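PDB 2WAD: penicillin-binding protein 2B, which acts as a peptidoglycan transpeptidase, forming peptide cross-links between adjacent glycan strands of the cell wall as part of the elongasome, and binds penicillin. Local coordinates for residues T377-A391 with F517-Y531. Residues are numbered along the deposited sequence; the frame is centred on the assembly and turned at random.
Sequences TVTNVFVPGSVVKAA and FGQFDNYTPMQLAQY
Tyr531 meets Val387 through its rim: the carbonyl oxygen of Val387 lies in the plane of the ring and accepts a hydrogen bond from the phenol, OH to O 2.8 Å. Beside that bond the methyl of Ala390 also sits at the ring edge. The Phe382 ring is likewise touched at its edge, where CE2 lies 3.7 Å from Pro525 CD. Around Tyr523, Asp521 O lies over one face, nearer its margin than its centre, Val388 CG1 meets the edge, and Pro384 CG approaches CD2 obliquely at 3.6 Å. Pro384 CB touches both Tyr523 CD2 and Leu528 CD2, and Leu528 CD2 also meets Val387 CG2.

Phe382 and Tyr523 form a single antiparallel bridge, a hydrogen-bonded pair. Phe382 N reaches Tyr523 O from above the carbonyl plane, 35° out of it, and Tyr523 N returns a bond to Phe382 O. Toward Ser386, Gly385 N donates to Gly518 O (2.9 Å); at the other end Met526 N, in the first turn of its helix, binds Thr377 O. Thr524 and Gln527 form a capping box at that helix start.

The arrangement is consistent with how penicillin-binding transpeptidases hold the serine thought to form the acyl-ester: Ser386 and Lys389 fit the family's SxxK pattern. The lysine chain runs straight from CG, its last three torsions near 180°, bringing NZ to 2.8 Å from Ser386 OG; NZ also bonds Asn445 OD1 and the backbone O of Ser443. A water joins Ser386 OG to Phe517 O. Helix 445-455 packs against Phe517 and Lys389, Phe482 of helix 471-484 touches Ala391 and Tyr523, and strand 342-348 lies against Thr377, Pro525 and Met526.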
loop_
_atom_site.group_PDB
_atom_site.type_symbol
_atom_site.label_atom_id
_atom_site.label_comp_id
_atom_site.label_asym_id
_atom_site.label_seq_id
_atom_site.Cartn_x
_atom_site.Cartn_y
_atom_site.Cartn_z
ATOM N N THR A 377 -4.539 -6.873 3.800
ATOM C CA THR A 377 -3.923 -7.870 2.943
ATOM C C THR A 377 -2.409 -7.690 2.875
ATOM O O THR A 377 -1.711 -8.657 2.644
ATOM C CB THR A 377 -4.497 -7.829 1.511
ATOM O OG1 THR A 377 -4.357 -6.507 0.968
ATOM C CG2 THR A 377 -5.973 -8.242 1.491
ATOM N N VAL A 378 -1.925 -6.462 3.037
ATOM C CA VAL A 378 -0.494 -6.162 2.977
ATOM C C VAL A 378 0.058 -5.742 4.343
ATOM O O VAL A 378 1.269 -5.622 4.501
ATOM C CB VAL A 378 -0.141 -5.074 1.945
ATOM C CG1 VAL A 378 -0.355 -5.547 0.488
ATOM C CG2 VAL A 378 -0.913 -3.770 2.222
ATOM N N THR A 379 -0.796 -5.528 5.341
ATOM C CA THR A 379 -0.291 -5.015 6.609
ATOM C C THR A 379 -0.415 -5.925 7.837
ATOM O O THR A 379 0.292 -5.717 8.813
ATOM C CB THR A 379 -0.791 -3.567 6.922
ATOM O OG1 THR A 379 -2.157 -3.622 7.317
ATOM C CG2 THR A 379 -0.714 -2.641 5.703
ATOM N N ASN A 380 -1.284 -6.930 7.801
ATOM C CA ASN A 380 -1.493 -7.780 8.964
ATOM C C ASN A 380 -1.047 -9.208 8.716
ATOM O O ASN A 380 -1.032 -9.665 7.581
ATOM C CB ASN A 380 -2.963 -7.774 9.378
ATOM C CG ASN A 380 -3.406 -6.405 9.863
ATOM O OD1 ASN A 380 -2.932 -5.906 10.885
ATOM N ND2 ASN A 380 -4.305 -5.788 9.133
ATOM N N VAL A 381 -0.674 -9.914 9.778
ATOM C CA VAL A 381 -0.038 -11.210 9.601
ATOM C C VAL A 381 -0.797 -12.291 10.358
ATOM O O VAL A 381 -1.428 -11.995 11.364
ATOM C CB VAL A 381 1.464 -11.164 10.026
ATOM C CG1 VAL A 381 2.214 -10.088 9.233
ATOM C CG2 VAL A 381 1.594 -10.922 11.515
ATOM N N PHE A 382 -0.721 -13.532 9.876
ATOM C CA PHE A 382 -1.536 -14.637 10.375
ATOM C C PHE A 382 -0.742 -15.929 10.311
ATOM O O PHE A 382 0.090 -16.093 9.406
ATOM C CB PHE A 382 -2.818 -14.781 9.539
ATOM C CG PHE A 382 -3.577 -13.487 9.367
ATOM C CD1 PHE A 382 -4.538 -13.089 10.294
ATOM C CD2 PHE A 382 -3.292 -12.650 8.302
ATOM C CE1 PHE A 382 -5.216 -11.885 10.143
ATOM C CE2 PHE A 382 -3.969 -11.437 8.139
ATOM C CZ PHE A 382 -4.925 -11.052 9.052
ATOM N N VAL A 383 -1.002 -16.846 11.243
ATOM C CA VAL A 383 -0.445 -18.186 11.127
ATOM C C VAL A 383 -1.053 -18.808 9.883
ATOM O O VAL A 383 -2.250 -18.748 9.673
ATOM C CB VAL A 383 -0.630 -19.119 12.360
ATOM C CG1 VAL A 383 -0.524 -18.404 13.697
ATOM C CG2 VAL A 383 -1.865 -19.971 12.258
ATOM N N PRO A 384 -0.215 -19.364 9.011
ATOM C CA PRO A 384 -0.716 -19.757 7.696
ATOM C C PRO A 384 -1.273 -21.180 7.669
ATOM O O PRO A 384 -2.101 -21.482 6.824
ATOM C CB PRO A 384 0.521 -19.629 6.823
ATOM C CG PRO A 384 1.665 -19.964 7.783
ATOM C CD PRO A 384 1.249 -19.447 9.122
ATOM N N GLY A 385 -0.854 -22.022 8.609
ATOM C CA GLY A 385 -1.277 -23.412 8.674
ATOM C C GLY A 385 -0.821 -24.224 7.470
ATOM O O GLY A 385 0.179 -23.882 6.818
ATOM N N SER A 386 -1.589 -25.263 7.142
ATOM C CA SER A 386 -1.166 -26.334 6.243
ATOM C C SER A 386 -1.015 -25.957 4.772
ATOM O O SER A 386 -0.568 -26.764 3.956
ATOM C CB SER A 386 -2.136 -27.519 6.366
ATOM O OG SER A 386 -1.774 -28.382 7.437
ATOM N N VAL A 387 -1.468 -24.774 4.397
ATOM C CA VAL A 387 -1.279 -24.333 3.020
ATOM C C VAL A 387 0.197 -24.405 2.617
ATOM O O VAL A 387 0.498 -24.727 1.487
ATOM C CB VAL A 387 -1.871 -22.949 2.762
ATOM C CG1 VAL A 387 -3.391 -23.009 2.939
ATOM C CG2 VAL A 387 -1.255 -21.899 3.716
ATOM N N VAL A 388 1.110 -24.177 3.550
ATOM C CA VAL A 388 2.514 -24.009 3.229
ATOM C C VAL A 388 3.270 -25.311 2.992
ATOM O O VAL A 388 4.462 -25.263 2.729
ATOM C CB VAL A 388 3.294 -23.241 4.329
ATOM C CG1 VAL A 388 2.659 -21.865 4.638
ATOM C CG2 VAL A 388 3.489 -24.113 5.556
ATOM N N LYS A 389 2.602 -26.463 3.047
ATOM C CA LYS A 389 3.312 -27.726 3.018
ATOM C C LYS A 389 4.114 -27.997 1.743
ATOM O O LYS A 389 5.137 -28.685 1.767
ATOM C CB LYS A 389 2.375 -28.872 3.410
ATOM C CG LYS A 389 2.066 -28.846 4.894
ATOM C CD LYS A 389 1.045 -29.903 5.311
ATOM C CE LYS A 389 0.839 -29.823 6.818
ATOM N NZ LYS A 389 -0.190 -30.731 7.411
ATOM N N ALA A 390 3.670 -27.431 0.628
ATOM C CA ALA A 390 4.397 -27.532 -0.636
ATOM C C ALA A 390 5.751 -26.816 -0.621
ATOM O O ALA A 390 6.685 -27.223 -1.337
ATOM C CB ALA A 390 3.564 -26.981 -1.753
ATOM N N ALA A 391 5.873 -25.755 0.178
ATOM C CA ALA A 391 7.156 -25.062 0.259
ATOM C C ALA A 391 8.143 -25.889 1.086
ATOM O O ALA A 391 9.338 -25.925 0.781
ATOM C CB ALA A 391 7.008 -23.620 0.799
ATOM N N PHE A 517 5.094 -27.051 9.258
ATOM C CA PHE A 517 3.704 -27.250 8.878
ATOM C C PHE A 517 2.887 -25.988 9.162
ATOM O O PHE A 517 1.671 -26.030 9.340
ATOM C CB PHE A 517 3.115 -28.563 9.465
ATOM C CG PHE A 517 3.221 -28.705 10.979
ATOM C CD1 PHE A 517 4.275 -29.416 11.550
ATOM C CD2 PHE A 517 2.240 -28.207 11.821
ATOM C CE1 PHE A 517 4.387 -29.593 12.927
ATOM C CE2 PHE A 517 2.330 -28.367 13.227
ATOM C CZ PHE A 517 3.419 -29.056 13.783
ATOM N N GLY A 518 3.571 -24.844 9.197
ATOM C CA GLY A 518 2.911 -23.554 9.157
ATOM C C GLY A 518 2.288 -23.114 10.472
ATOM O O GLY A 518 1.258 -22.429 10.483
ATOM N N GLN A 519 2.932 -23.474 11.577
ATOM C CA GLN A 519 2.504 -23.013 12.889
ATOM C C GLN A 519 3.626 -22.254 13.595
ATOM O O GLN A 519 3.800 -22.400 14.784
ATOM C CB GLN A 519 2.016 -24.163 13.775
ATOM C CG GLN A 519 0.812 -24.951 13.246
ATOM C CD GLN A 519 -0.483 -24.157 13.237
ATOM O OE1 GLN A 519 -1.272 -24.238 12.290
ATOM N NE2 GLN A 519 -0.727 -23.406 14.304
ATOM N N PHE A 520 4.389 -21.416 12.903
ATOM C CA PHE A 520 5.353 -20.580 13.637
ATOM C C PHE A 520 5.408 -19.205 12.987
ATOM O O PHE A 520 4.751 -18.282 13.463
ATOM C CB PHE A 520 6.740 -21.247 13.811
ATOM C CG PHE A 520 7.673 -20.493 14.732
ATOM C CD1 PHE A 520 7.308 -20.226 16.041
ATOM C CD2 PHE A 520 8.889 -20.007 14.281
ATOM C CE1 PHE A 520 8.145 -19.504 16.893
ATOM C CE2 PHE A 520 9.738 -19.292 15.127
ATOM C CZ PHE A 520 9.356 -19.024 16.433
ATOM N N ASP A 521 6.112 -19.043 11.870
ATOM C CA ASP A 521 6.166 -17.701 11.275
ATOM C C ASP A 521 4.749 -17.326 10.798
ATOM O O ASP A 521 4.040 -18.209 10.298
ATOM C CB ASP A 521 7.131 -17.697 10.082
ATOM C CG ASP A 521 8.578 -17.883 10.494
ATOM O OD1 ASP A 521 8.865 -17.759 11.695
ATOM O OD2 ASP A 521 9.439 -18.156 9.634
ATOM N N ASN A 522 4.360 -16.054 10.943
ATOM C CA ASN A 522 3.119 -15.451 10.426
ATOM C C ASN A 522 3.350 -14.656 9.128
ATOM O O ASN A 522 4.327 -13.909 9.027
ATOM C CB ASN A 522 2.540 -14.421 11.422
ATOM C CG ASN A 522 1.960 -15.046 12.704
ATOM O OD1 ASN A 522 0.891 -14.642 13.179
ATOM N ND2 ASN A 522 2.666 -16.013 13.280
ATOM N N TYR A 523 2.422 -14.763 8.174
ATOM C CA TYR A 523 2.539 -14.145 6.866
ATOM C C TYR A 523 1.298 -13.305 6.551
ATOM O O TYR A 523 0.231 -13.519 7.149
ATOM C CB TYR A 523 2.673 -15.249 5.814
ATOM C CG TYR A 523 3.817 -16.220 6.040
ATOM C CD1 TYR A 523 5.117 -15.776 6.346
ATOM C CD2 TYR A 523 3.601 -17.576 5.973
ATOM C CE1 TYR A 523 6.166 -16.667 6.541
ATOM C CE2 TYR A 523 4.625 -18.473 6.191
ATOM C CZ TYR A 523 5.905 -18.020 6.438
ATOM O OH TYR A 523 6.894 -18.965 6.639
ATOM N N THR A 524 1.435 -12.353 5.629
ATOM C CA THR A 524 0.296 -11.550 5.174
ATOM C C THR A 524 -0.493 -12.288 4.073
ATOM O O THR A 524 0.005 -13.212 3.449
ATOM C CB THR A 524 0.750 -10.236 4.532
ATOM O OG1 THR A 524 1.394 -10.542 3.294
ATOM C CG2 THR A 524 1.710 -9.449 5.425
ATOM N N PRO A 525 -1.740 -11.871 3.820
ATOM C CA PRO A 525 -2.514 -12.529 2.765
ATOM C C PRO A 525 -1.885 -12.306 1.381
ATOM O O PRO A 525 -1.986 -13.187 0.534
ATOM C CB PRO A 525 -3.916 -11.897 2.899
ATOM C CG PRO A 525 -4.006 -11.461 4.352
ATOM C CD PRO A 525 -2.576 -11.091 4.760
ATOM N N MET A 526 -1.234 -11.161 1.139
ATOM C CA MET A 526 -0.555 -10.919 -0.127
ATOM C C MET A 526 0.592 -11.910 -0.339
ATOM O O MET A 526 0.749 -12.455 -1.441
ATOM C CB MET A 526 -0.108 -9.447 -0.234
ATOM C CG MET A 526 0.565 -9.042 -1.536
ATOM S SD MET A 526 -0.591 -9.088 -2.940
ATOM C CE MET A 526 -1.771 -7.855 -2.408
ATOM N N GLN A 527 1.380 -12.167 0.703
ATOM C CA GLN A 527 2.461 -13.172 0.637
ATOM C C GLN A 527 1.908 -14.566 0.294
ATOM O O GLN A 527 2.507 -15.321 -0.501
ATOM C CB GLN A 527 3.248 -13.220 1.958
ATOM C CG GLN A 527 4.142 -11.975 2.246
ATOM C CD GLN A 527 4.824 -12.043 3.598
ATOM O OE1 GLN A 527 4.166 -12.192 4.612
ATOM N NE2 GLN A 527 6.147 -11.928 3.626
ATOM N N LEU A 528 0.784 -14.921 0.922
ATOM C CA LEU A 528 0.174 -16.249 0.673
ATOM C C LEU A 528 -0.423 -16.346 -0.736
ATOM O O LEU A 528 -0.362 -17.408 -1.334
ATOM C CB LEU A 528 -0.859 -16.622 1.761
ATOM C CG LEU A 528 -0.206 -16.853 3.137
ATOM C CD1 LEU A 528 -1.224 -16.671 4.280
ATOM C CD2 LEU A 528 0.325 -18.263 3.175
ATOM N N ALA A 529 -0.947 -15.245 -1.292
ATOM C CA ALA A 529 -1.300 -15.258 -2.709
ATOM C C ALA A 529 -0.098 -15.400 -3.646
ATOM O O ALA A 529 -0.179 -16.089 -4.656
ATOM C CB ALA A 529 -2.137 -14.049 -3.111
ATOM N N GLN A 530 0.994 -14.699 -3.361
ATOM C CA GLN A 530 2.161 -14.738 -4.255
ATOM C C GLN A 530 2.719 -16.160 -4.221
ATOM O O GLN A 530 3.227 -16.650 -5.213
ATOM C CB GLN A 530 3.273 -13.787 -3.777
ATOM C CG GLN A 530 4.521 -13.737 -4.706
ATOM C CD GLN A 530 5.494 -12.655 -4.260
ATOM O OE1 GLN A 530 5.880 -12.604 -3.084
ATOM N NE2 GLN A 530 5.824 -11.729 -5.160
ATOM N N TYR A 531 2.617 -16.814 -3.070
ATOM C CA TYR A 531 3.143 -18.173 -2.934
ATOM C C TYR A 531 2.388 -19.129 -3.864
ATOM O O TYR A 531 2.989 -19.815 -4.706
ATOM C CB TYR A 531 3.118 -18.595 -1.454
ATOM C CG TYR A 531 2.945 -20.078 -1.160
ATOM C CD1 TYR A 531 3.886 -21.004 -1.602
ATOM C CD2 TYR A 531 1.888 -20.545 -0.377
ATOM C CE1 TYR A 531 3.776 -22.343 -1.321
ATOM C CE2 TYR A 531 1.761 -21.904 -0.077
ATOM C CZ TYR A 531 2.720 -22.790 -0.552
ATOM O OH TYR A 531 2.635 -24.144 -0.295
HETATM O O HOH W 1 -0.904 -27.031 10.197
#